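Local coordinates for dipicolinate synthase subunit A (Bacillus halodurans, PDB 3D4O), which probably makes dipicolinate, the spore-core compound, as one subunit of the synthase, using a nicotinamide cofactor held by a Rossmann-type domain, at residues C[226-240]-C[249-263]. Residues are numbered along the deposited sequence; the frame is centred on the assembly and turned at random.
Sequences VTANVLAEMPSHTFV and GTDFRYAEKRGIKAL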
loop_
_atom_site.group_PDB
_atom_site.type_symbol
_atom_site.label_atom_id
_atom_site.label_comp_id
_atom_site.label_asym_id
_atom_site.label_seq_id
_atom_site.Cartn_x
_atom_site.Cartn_y
_atom_site.Cartn_z
ATOM N N VAL C 226 -17.627 -6.321 -14.563
ATOM C CA VAL C 226 -17.179 -7.440 -13.760
ATOM C C VAL C 226 -18.457 -8.126 -13.305
ATOM O O VAL C 226 -18.905 -8.020 -12.162
ATOM C CB VAL C 226 -16.252 -7.007 -12.602
ATOM C CG1 VAL C 226 -15.617 -8.242 -11.902
ATOM C CG2 VAL C 226 -15.157 -6.096 -13.133
ATOM N N THR C 227 -19.035 -8.828 -14.267
ATOM C CA THR C 227 -20.285 -9.533 -14.067
ATOM C C THR C 227 -20.063 -10.871 -13.375
ATOM O O THR C 227 -18.937 -11.301 -13.142
ATOM C CB THR C 227 -21.009 -9.792 -15.399
ATOM O OG1 THR C 227 -20.226 -10.670 -16.209
ATOM C CG2 THR C 227 -21.215 -8.497 -16.168
ATOM N N ALA C 228 -21.174 -11.524 -13.078
ATOM C CA ALA C 228 -21.154 -12.839 -12.442
ATOM C C ALA C 228 -20.331 -13.841 -13.260
ATOM O O ALA C 228 -19.536 -14.594 -12.711
ATOM C CB ALA C 228 -22.596 -13.376 -12.244
ATOM N N ASN C 229 -20.550 -13.857 -14.576
ATOM C CA ASN C 229 -19.849 -14.819 -15.460
ATOM C C ASN C 229 -18.376 -14.545 -15.483
ATOM O O ASN C 229 -17.551 -15.457 -15.566
ATOM C CB ASN C 229 -20.413 -14.893 -16.891
ATOM C CG ASN C 229 -21.332 -16.095 -17.090
ATOM O OD1 ASN C 229 -20.949 -17.233 -16.786
ATOM N ND2 ASN C 229 -22.532 -15.860 -17.618
ATOM N N VAL C 230 -18.038 -13.280 -15.367
ATOM C CA VAL C 230 -16.627 -12.911 -15.356
ATOM C C VAL C 230 -16.045 -13.414 -14.047
ATOM O O VAL C 230 -15.056 -14.154 -14.002
ATOM C CB VAL C 230 -16.436 -11.390 -15.470
ATOM C CG1 VAL C 230 -14.984 -11.004 -15.208
ATOM C CG2 VAL C 230 -16.884 -10.927 -16.862
ATOM N N LEU C 231 -16.680 -12.970 -12.985
ATOM C CA LEU C 231 -16.299 -13.364 -11.632
ATOM C C LEU C 231 -16.195 -14.883 -11.505
ATOM O O LEU C 231 -15.265 -15.386 -10.895
ATOM C CB LEU C 231 -17.279 -12.811 -10.573
ATOM C CG LEU C 231 -17.189 -11.303 -10.283
ATOM C CD1 LEU C 231 -18.365 -10.798 -9.455
ATOM C CD2 LEU C 231 -15.906 -10.952 -9.602
ATOM N N ALA C 232 -17.121 -15.605 -12.119
ATOM C CA ALA C 232 -17.149 -17.063 -11.993
ATOM C C ALA C 232 -15.875 -17.752 -12.519
ATOM O O ALA C 232 -15.496 -18.834 -12.060
ATOM C CB ALA C 232 -18.374 -17.639 -12.690
ATOM N N GLU C 233 -15.210 -17.100 -13.454
ATOM C CA GLU C 233 -13.988 -17.656 -14.082
ATOM C C GLU C 233 -12.702 -17.204 -13.426
ATOM O O GLU C 233 -11.615 -17.699 -13.716
ATOM C CB GLU C 233 -13.962 -17.307 -15.578
ATOM C CG GLU C 233 -14.817 -18.286 -16.398
ATOM C CD GLU C 233 -14.203 -19.679 -16.389
ATOM O OE1 GLU C 233 -12.987 -19.787 -16.669
ATOM O OE2 GLU C 233 -14.923 -20.657 -16.074
HETATM N N MSE C 234 -12.830 -16.255 -12.525
HETATM C CA MSE C 234 -11.643 -15.689 -11.844
HETATM C C MSE C 234 -11.091 -16.598 -10.780
HETATM O O MSE C 234 -11.805 -17.428 -10.265
HETATM C CB MSE C 234 -11.971 -14.345 -11.189
HETATM C CG MSE C 234 -12.001 -13.219 -12.169
HETATM SE SE MSE C 234 -12.584 -11.537 -11.364
HETATM C CE MSE C 234 -12.291 -11.892 -9.512
ATOM N N PRO C 235 -9.800 -16.455 -10.471
ATOM C CA PRO C 235 -9.259 -17.221 -9.367
ATOM C C PRO C 235 -9.943 -16.796 -8.087
ATOM O O PRO C 235 -10.318 -15.635 -7.919
ATOM C CB PRO C 235 -7.779 -16.784 -9.328
ATOM C CG PRO C 235 -7.494 -16.264 -10.677
ATOM C CD PRO C 235 -8.770 -15.624 -11.119
ATOM N N SER C 236 -10.069 -17.758 -7.193
ATOM C CA SER C 236 -10.698 -17.573 -5.887
ATOM C C SER C 236 -10.057 -16.515 -4.998
ATOM O O SER C 236 -10.683 -15.947 -4.133
ATOM C CB SER C 236 -10.672 -18.919 -5.145
ATOM O OG SER C 236 -11.129 -18.760 -3.826
ATOM N N HIS C 237 -8.791 -16.246 -5.237
ATOM C CA HIS C 237 -8.036 -15.296 -4.405
ATOM C C HIS C 237 -7.994 -13.899 -5.011
ATOM O O HIS C 237 -7.392 -12.997 -4.449
ATOM C CB HIS C 237 -6.602 -15.780 -4.244
ATOM C CG HIS C 237 -5.834 -15.759 -5.524
ATOM N ND1 HIS C 237 -5.704 -16.867 -6.333
ATOM C CD2 HIS C 237 -5.208 -14.740 -6.168
ATOM C CE1 HIS C 237 -5.007 -16.536 -7.408
ATOM N NE2 HIS C 237 -4.711 -15.246 -7.343
ATOM N N THR C 238 -8.659 -13.714 -6.150
ATOM C CA THR C 238 -8.582 -12.435 -6.844
ATOM C C THR C 238 -9.110 -11.293 -5.980
ATOM O O THR C 238 -10.064 -11.442 -5.234
ATOM C CB THR C 238 -9.337 -12.423 -8.153
ATOM O OG1 THR C 238 -8.953 -13.553 -8.924
ATOM C CG2 THR C 238 -8.983 -11.173 -8.942
ATOM N N PHE C 239 -8.454 -10.150 -6.109
ATOM C CA PHE C 239 -8.877 -8.933 -5.408
ATOM C C PHE C 239 -9.371 -7.925 -6.449
ATOM O O PHE C 239 -8.644 -7.529 -7.359
ATOM C CB PHE C 239 -7.720 -8.388 -4.583
ATOM C CG PHE C 239 -8.039 -7.127 -3.800
ATOM C CD1 PHE C 239 -9.282 -6.916 -3.257
ATOM C CD2 PHE C 239 -7.048 -6.206 -3.546
ATOM C CE1 PHE C 239 -9.549 -5.782 -2.541
ATOM C CE2 PHE C 239 -7.295 -5.089 -2.795
ATOM C CZ PHE C 239 -8.554 -4.882 -2.276
ATOM N N VAL C 240 -10.633 -7.550 -6.331
ATOM C CA VAL C 240 -11.213 -6.582 -7.263
ATOM C C VAL C 240 -11.331 -5.227 -6.580
ATOM O O VAL C 240 -12.012 -5.099 -5.584
ATOM C CB VAL C 240 -12.636 -6.947 -7.732
ATOM C CG1 VAL C 240 -13.215 -5.778 -8.555
ATOM C CG2 VAL C 240 -12.665 -8.283 -8.530
ATOM N N GLY C 249 -18.828 -0.868 -11.147
ATOM C CA GLY C 249 -18.971 -1.714 -12.334
ATOM C C GLY C 249 -18.819 -3.188 -12.060
ATOM O O GLY C 249 -18.421 -3.963 -12.924
ATOM N N THR C 250 -19.166 -3.574 -10.847
ATOM C CA THR C 250 -19.018 -4.958 -10.402
ATOM C C THR C 250 -20.272 -5.548 -9.797
ATOM O O THR C 250 -21.036 -4.873 -9.128
ATOM C CB THR C 250 -17.874 -5.035 -9.340
ATOM O OG1 THR C 250 -16.682 -4.494 -9.904
ATOM C CG2 THR C 250 -17.613 -6.473 -8.856
ATOM N N ASP C 251 -20.466 -6.832 -10.052
ATOM C CA ASP C 251 -21.571 -7.573 -9.412
ATOM C C ASP C 251 -21.104 -7.997 -8.019
ATOM O O ASP C 251 -20.659 -9.139 -7.797
ATOM C CB ASP C 251 -21.967 -8.798 -10.202
ATOM C CG ASP C 251 -23.278 -9.417 -9.706
ATOM O OD1 ASP C 251 -23.717 -9.102 -8.589
ATOM O OD2 ASP C 251 -23.861 -10.214 -10.450
ATOM N N PHE C 252 -21.182 -7.029 -7.112
ATOM C CA PHE C 252 -20.740 -7.190 -5.719
ATOM C C PHE C 252 -21.502 -8.272 -4.990
ATOM O O PHE C 252 -20.964 -8.906 -4.087
ATOM C CB PHE C 252 -20.828 -5.883 -4.913
ATOM C CG PHE C 252 -19.901 -4.795 -5.410
ATOM C CD1 PHE C 252 -18.530 -4.901 -5.239
ATOM C CD2 PHE C 252 -20.407 -3.665 -6.036
ATOM C CE1 PHE C 252 -17.692 -3.914 -5.698
ATOM C CE2 PHE C 252 -19.574 -2.669 -6.491
ATOM C CZ PHE C 252 -18.220 -2.792 -6.332
ATOM N N ARG C 253 -22.744 -8.503 -5.394
ATOM C CA ARG C 253 -23.540 -9.501 -4.711
ATOM C C ARG C 253 -22.985 -10.866 -5.101
ATOM O O ARG C 253 -22.788 -11.739 -4.258
ATOM C CB ARG C 253 -25.045 -9.366 -5.020
ATOM N N TYR C 254 -22.676 -11.036 -6.379
ATOM C CA TYR C 254 -22.156 -12.334 -6.844
ATOM C C TYR C 254 -20.741 -12.588 -6.332
ATOM O O TYR C 254 -20.385 -13.706 -5.969
ATOM C CB TYR C 254 -22.203 -12.485 -8.366
ATOM C CG TYR C 254 -21.767 -13.875 -8.784
ATOM C CD1 TYR C 254 -22.639 -14.942 -8.682
ATOM C CD2 TYR C 254 -20.473 -14.129 -9.231
ATOM C CE1 TYR C 254 -22.259 -16.216 -9.026
ATOM C CE2 TYR C 254 -20.082 -15.414 -9.588
ATOM C CZ TYR C 254 -20.982 -16.455 -9.483
ATOM O OH TYR C 254 -20.620 -17.744 -9.830
ATOM N N ALA C 255 -19.941 -11.538 -6.297
ATOM C CA ALA C 255 -18.536 -11.662 -5.860
ATOM C C ALA C 255 -18.524 -12.230 -4.462
ATOM O O ALA C 255 -17.858 -13.205 -4.135
ATOM C CB ALA C 255 -17.835 -10.289 -5.864
ATOM N N GLU C 256 -19.333 -11.582 -3.656
ATOM C CA GLU C 256 -19.501 -11.934 -2.258
ATOM C C GLU C 256 -19.950 -13.394 -2.123
ATOM O O GLU C 256 -19.399 -14.172 -1.347
ATOM C CB GLU C 256 -20.510 -10.972 -1.658
ATOM C CG GLU C 256 -20.758 -11.106 -0.189
ATOM C CD GLU C 256 -21.586 -9.930 0.341
ATOM O OE1 GLU C 256 -21.431 -8.782 -0.166
ATOM O OE2 GLU C 256 -22.384 -10.146 1.270
ATOM N N LYS C 257 -20.902 -13.763 -2.961
ATOM C CA LYS C 257 -21.450 -15.106 -2.965
ATOM C C LYS C 257 -20.389 -16.153 -3.296
ATOM O O LYS C 257 -20.361 -17.221 -2.694
ATOM C CB LYS C 257 -22.619 -15.224 -3.948
ATOM N N ARG C 258 -19.507 -15.855 -4.239
ATOM C CA ARG C 258 -18.499 -16.852 -4.610
ATOM C C ARG C 258 -17.174 -16.624 -3.897
ATOM O O ARG C 258 -16.150 -17.220 -4.233
ATOM C CB ARG C 258 -18.297 -16.960 -6.128
ATOM C CG ARG C 258 -17.508 -15.864 -6.750
ATOM C CD ARG C 258 -16.579 -16.453 -7.787
ATOM N NE ARG C 258 -15.594 -17.350 -7.162
ATOM C CZ ARG C 258 -14.601 -17.960 -7.806
ATOM N NH1 ARG C 258 -14.438 -17.784 -9.103
ATOM N NH2 ARG C 258 -13.765 -18.747 -7.142
ATOM N N GLY C 259 -17.220 -15.760 -2.902
ATOM C CA GLY C 259 -16.061 -15.481 -2.066
ATOM C C GLY C 259 -14.919 -14.704 -2.692
ATOM O O GLY C 259 -13.765 -14.819 -2.274
ATOM N N ILE C 260 -15.222 -13.941 -3.729
ATOM C CA ILE C 260 -14.217 -13.052 -4.303
ATOM C C ILE C 260 -14.294 -11.745 -3.518
ATOM O O ILE C 260 -15.372 -11.198 -3.342
ATOM C CB ILE C 260 -14.463 -12.725 -5.787
ATOM C CG1 ILE C 260 -14.416 -13.980 -6.655
ATOM C CG2 ILE C 260 -13.430 -11.721 -6.271
ATOM C CD1 ILE C 260 -13.057 -14.586 -6.800
ATOM N N LYS C 261 -13.161 -11.294 -3.000
ATOM C CA LYS C 261 -13.075 -10.002 -2.283
ATOM C C LYS C 261 -13.082 -8.844 -3.280
ATOM O O LYS C 261 -12.161 -8.664 -4.080
ATOM C CB LYS C 261 -11.803 -9.916 -1.434
ATOM C CG LYS C 261 -11.704 -8.645 -0.599
ATOM C CD LYS C 261 -10.560 -8.738 0.406
ATOM C CE LYS C 261 -10.562 -7.564 1.409
ATOM N NZ LYS C 261 -9.529 -7.707 2.478
ATOM N N ALA C 262 -14.145 -8.070 -3.215
ATOM C CA ALA C 262 -14.357 -6.932 -4.101
ATOM C C ALA C 262 -14.776 -5.712 -3.296
ATOM O O ALA C 262 -15.676 -5.785 -2.485
ATOM C CB ALA C 262 -15.420 -7.283 -5.132
ATOM N N LEU C 263 -14.108 -4.596 -3.543
ATOM C CA LEU C 263 -14.382 -3.345 -2.836
ATOM C C LEU C 263 -14.618 -2.153 -3.772
ATOM O O LEU C 263 -13.925 -1.983 -4.784
ATOM C CB LEU C 263 -13.203 -3.002 -1.902
ATOM C CG LEU C 263 -12.734 -3.983 -0.817
ATOM C CD1 LEU C 263 -11.502 -3.440 -0.143
ATOM C CD2 LEU C 263 -13.813 -4.214 0.214
HETATM O O HOH W 1 -23.631 -9.780 -13.118
HETATM O O HOH W 2 -10.723 -13.240 -3.380
HETATM O O HOH W 3 -13.196 -17.471 -2.629
#
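Arg258 and Tyr254 reach helix 228-233 by different turns of their side chains. In Arg258, CG sits between the backbone N and the carbonyl carbon (chi1 76°), and further bends at chi2 and chi3 carry the guanidinium to the C-terminal end of that helix. There NH1 donates to Leu231 O at 3.1 Å, the oxygen lying somewhat out of the guanidinium plane, and more weakly to Met234 O. Leu231 O also accepts from Met234 N, so two donors hold it. NH2 lies against CA and CB of Ser236. Ile260 CD1 sits over the centre of one guanidinium face. An alanine in place of Arg258 would probably leave Leu231 O with Met234 N as its remaining donor of the two, cost Met234 O its weak bond, and take the guanidinium cover off Ile260 CD1.

Tyr254 has CG anti to its backbone N (chi1 -175°), which lays the ring beside the helix. Ala228 CB makes a CH-pi contact over one face, 3.8 Å from the ring centroid. Leu231 CB meets the ring edge in its plane. Leu231 CD1 packs on Ala255 CB at 3.7 Å. Deeper in, Met234 CE presses on Ile260 CG2 at 3.4 Å, a tight fit.

Asp251 caps its own helix, with OD1 accepting from Tyr254 N. Its OD2 accepts a hydrogen bond from a water, which in turn accepts one from Ala228 N. A second water donates to Ser236 O and Thr238 O and accepts from Lys261 N.

Val240 N bonds to Lys261 O at 2.9 Å, and Leu263 N to Val240 O at 3.0 Å. These bonds join parallel strands 239-242 and 261-264, linked through helix 252-257 as a beta-alpha-beta unit. Helices 228-233 and 252-257 run nearly parallel at 25°, their axes 9.3 Å apart. Strand 261-264 is the outermost strand on its side of the Rossmann-like sheet, and strand 239-242 lies between it and strand 216-219.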